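Local coordinates for hydrogenase maturation factor (Thermoanaerobacter tengcongensis, PDB 3VTH), which probably transfers a carbamoyl group from carbamoyl phosphate to the C-terminal cysteine of HypE, at the cost of ATP, during maturation of [NiFe]-hydrogenases, at residues G609-K612 and E613-F616. Numbering follows the deposited sequence.
Sequences GVRK and EVLF
Arg611 runs straight from CG to NE (chi2 -175°), which carries its guanidinium forward along the chain as far as Glu613 and Val614. There NH1 donates a hydrogen bond to Glu613 O at 3.0 Å. The bond is somewhat bent, with 147° at the hydrogen. The carbonyl oxygen meets the edge of the guanidinium, close to its plane. The donor lies slightly off the carbonyl plane. The aliphatic part of the arginine packs too. With CG1 anti to its own carbonyl carbon, Val614 presents that methyl to Arg611, and CG1 lies 4.0 Å from Arg611 CD. NH1 of Arg611 also passes 4.4 Å from Leu615 CG, which stands oblique to the guanidinium.

The contact is local, a side chain reaching two residues along an irregular loop. This loop joins helix 597-607 to helix 619-626 in the Kae1-like part of HypF. The side chain of Val614 is about 9 Å from the bound phosphomethylphosphonic acid adenosyl ester. Gly609, with positive phi, is the C-prime residue of the Schellman motif that ends the first helix. The next helix supplies the stronger partner of the arginine, a salt bridge from NE to Glu623. Two different nitrogens of one guanidinium therefore tie the loop backbone to helix 619-626, and together they limit its rotation. With an alanine here in place of Arg611, Glu623 would probably lose its ion-pair mate and Glu613 O this donor. The end of Lys612 leads away from 613-616 and makes a cation-pi contact with Tyr552. The buried Val614 side chain also touches Gln619 and Ala620 of helix 619-626 and Ile551 of helix 551-559.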
ATOM      1  N   GLY A 609     -29.982  10.960   4.344  1.00 36.20           N
ATOM      2  CA  GLY A 609     -29.530  11.871   5.388  1.00 37.93           C
ATOM      3  C   GLY A 609     -28.349  11.398   6.217  1.00 38.48           C
ATOM      4  O   GLY A 609     -28.218  11.796   7.378  1.00 39.20           O
ATOM      5  N   VAL A 610     -27.481  10.594   5.638  1.00 38.14           N
ATOM      6  CA  VAL A 610     -26.245  10.214   6.288  1.00 39.09           C
ATOM      7  C   VAL A 610     -25.339  11.419   6.426  1.00 40.18           C
ATOM      8  O   VAL A 610     -24.833  11.684   7.455  1.00 40.69           O
ATOM      9  CB  VAL A 610     -25.547   9.091   5.536  1.00 38.01           C
ATOM     10  CG1 VAL A 610     -24.157   8.837   6.042  1.00 37.66           C
ATOM     11  CG2 VAL A 610     -26.329   7.862   5.620  1.00 38.31           C
ATOM     12  N   ARG A 611     -25.163  12.135   5.349  1.00 40.66           N
ATOM     13  CA  ARG A 611     -24.379  13.363   5.243  1.00 42.72           C
ATOM     14  C   ARG A 611     -24.883  14.157   4.038  1.00 42.79           C
ATOM     15  O   ARG A 611     -25.384  13.567   3.089  1.00 42.36           O
ATOM     16  CB  ARG A 611     -22.884  13.035   5.040  1.00 42.15           C
ATOM     17  CG  ARG A 611     -22.100  12.976   6.346  1.00 46.33           C
ATOM     18  CD  ARG A 611     -20.608  12.769   6.129  1.00 49.09           C
ATOM     19  NE  ARG A 611     -19.894  12.952   7.399  1.00 53.24           N
ATOM     20  CZ  ARG A 611     -19.217  14.049   7.728  1.00 54.83           C
ATOM     21  NH1 ARG A 611     -19.134  15.070   6.881  1.00 55.10           N
ATOM     22  NH2 ARG A 611     -18.609  14.120   8.903  1.00 56.76           N
ATOM     23  N   LYS A 612     -24.746  15.479   4.062  1.00 43.94           N
ATOM     24  CA  LYS A 612     -25.028  16.274   2.863  1.00 44.48           C
ATOM     25  C   LYS A 612     -23.740  16.805   2.263  1.00 43.46           C
ATOM     26  O   LYS A 612     -23.683  17.127   1.074  1.00 42.58           O
ATOM     27  CB  LYS A 612     -25.995  17.428   3.147  1.00 46.44           C
ATOM     28  CG  LYS A 612     -27.358  17.002   3.704  1.00 50.13           C
ATOM     29  CD  LYS A 612     -28.528  17.584   2.885  1.00 53.75           C
ATOM     30  CE  LYS A 612     -28.656  19.097   3.034  1.00 57.09           C
ATOM     31  NZ  LYS A 612     -29.634  19.668   2.051  1.00 57.82           N
ATOM     32  N   GLU A 613     -22.709  16.900   3.099  1.00 43.34           N
ATOM     33  CA  GLU A 613     -21.397  17.367   2.674  1.00 43.20           C
ATOM     34  C   GLU A 613     -20.315  16.493   3.300  1.00 42.27           C
ATOM     35  O   GLU A 613     -20.465  16.024   4.424  1.00 42.43           O
ATOM     36  CB  GLU A 613     -21.189  18.835   3.063  1.00 44.74           C
ATOM     37  CG  GLU A 613     -22.370  19.743   2.675  1.00 48.51           C
ATOM     38  CD  GLU A 613     -22.079  21.224   2.843  1.00 52.89           C
ATOM     39  OE1 GLU A 613     -22.978  21.944   3.318  1.00 55.20           O
ATOM     40  OE2 GLU A 613     -20.958  21.663   2.502  1.00 55.17           O
ATOM     41  N   VAL A 614     -19.236  16.277   2.561  1.00 41.08           N
ATOM     42  CA  VAL A 614     -18.129  15.450   3.031  1.00 41.36           C
ATOM     43  C   VAL A 614     -16.799  16.214   3.029  1.00 42.11           C
ATOM     44  O   VAL A 614     -16.612  17.174   2.265  1.00 42.02           O
ATOM     45  CB  VAL A 614     -17.990  14.123   2.230  1.00 39.77           C
ATOM     46  CG1 VAL A 614     -19.276  13.262   2.361  1.00 38.90           C
ATOM     47  CG2 VAL A 614     -17.648  14.393   0.775  1.00 39.23           C
ATOM     48  N   LEU A 615     -15.889  15.773   3.894  1.00 42.66           N
ATOM     49  CA  LEU A 615     -14.602  16.437   4.102  1.00 43.75           C
ATOM     50  C   LEU A 615     -13.528  15.814   3.230  1.00 42.97           C
ATOM     51  O   LEU A 615     -12.543  16.462   2.892  1.00 43.27           O
ATOM     52  CB  LEU A 615     -14.208  16.395   5.586  1.00 44.86           C
ATOM     53  CG  LEU A 615     -15.213  17.075   6.540  1.00 46.66           C
ATOM     54  CD1 LEU A 615     -14.836  16.933   8.027  1.00 48.16           C
ATOM     55  CD2 LEU A 615     -15.403  18.551   6.182  1.00 49.34           C
ATOM     56  N   PHE A 616     -13.734  14.553   2.853  1.00 41.85           N
ATOM     57  CA  PHE A 616     -12.817  13.846   1.972  1.00 41.03           C
ATOM     58  C   PHE A 616     -13.583  12.902   1.059  1.00 40.63           C
ATOM     59  O   PHE A 616     -14.663  12.432   1.400  1.00 40.00           O
ATOM     60  CB  PHE A 616     -11.727  13.098   2.768  1.00 40.65           C
ATOM     61  CG  PHE A 616     -12.257  12.029   3.711  1.00 38.59           C
ATOM     62  CD1 PHE A 616     -12.606  12.346   5.014  1.00 37.56           C
ATOM     63  CD2 PHE A 616     -12.367  10.702   3.297  1.00 38.28           C
ATOM     64  CE1 PHE A 616     -13.082  11.368   5.886  1.00 37.30           C
ATOM     65  CE2 PHE A 616     -12.847   9.711   4.173  1.00 36.85           C
ATOM     66  CZ  PHE A 616     -13.204  10.052   5.464  1.00 35.55           C
TER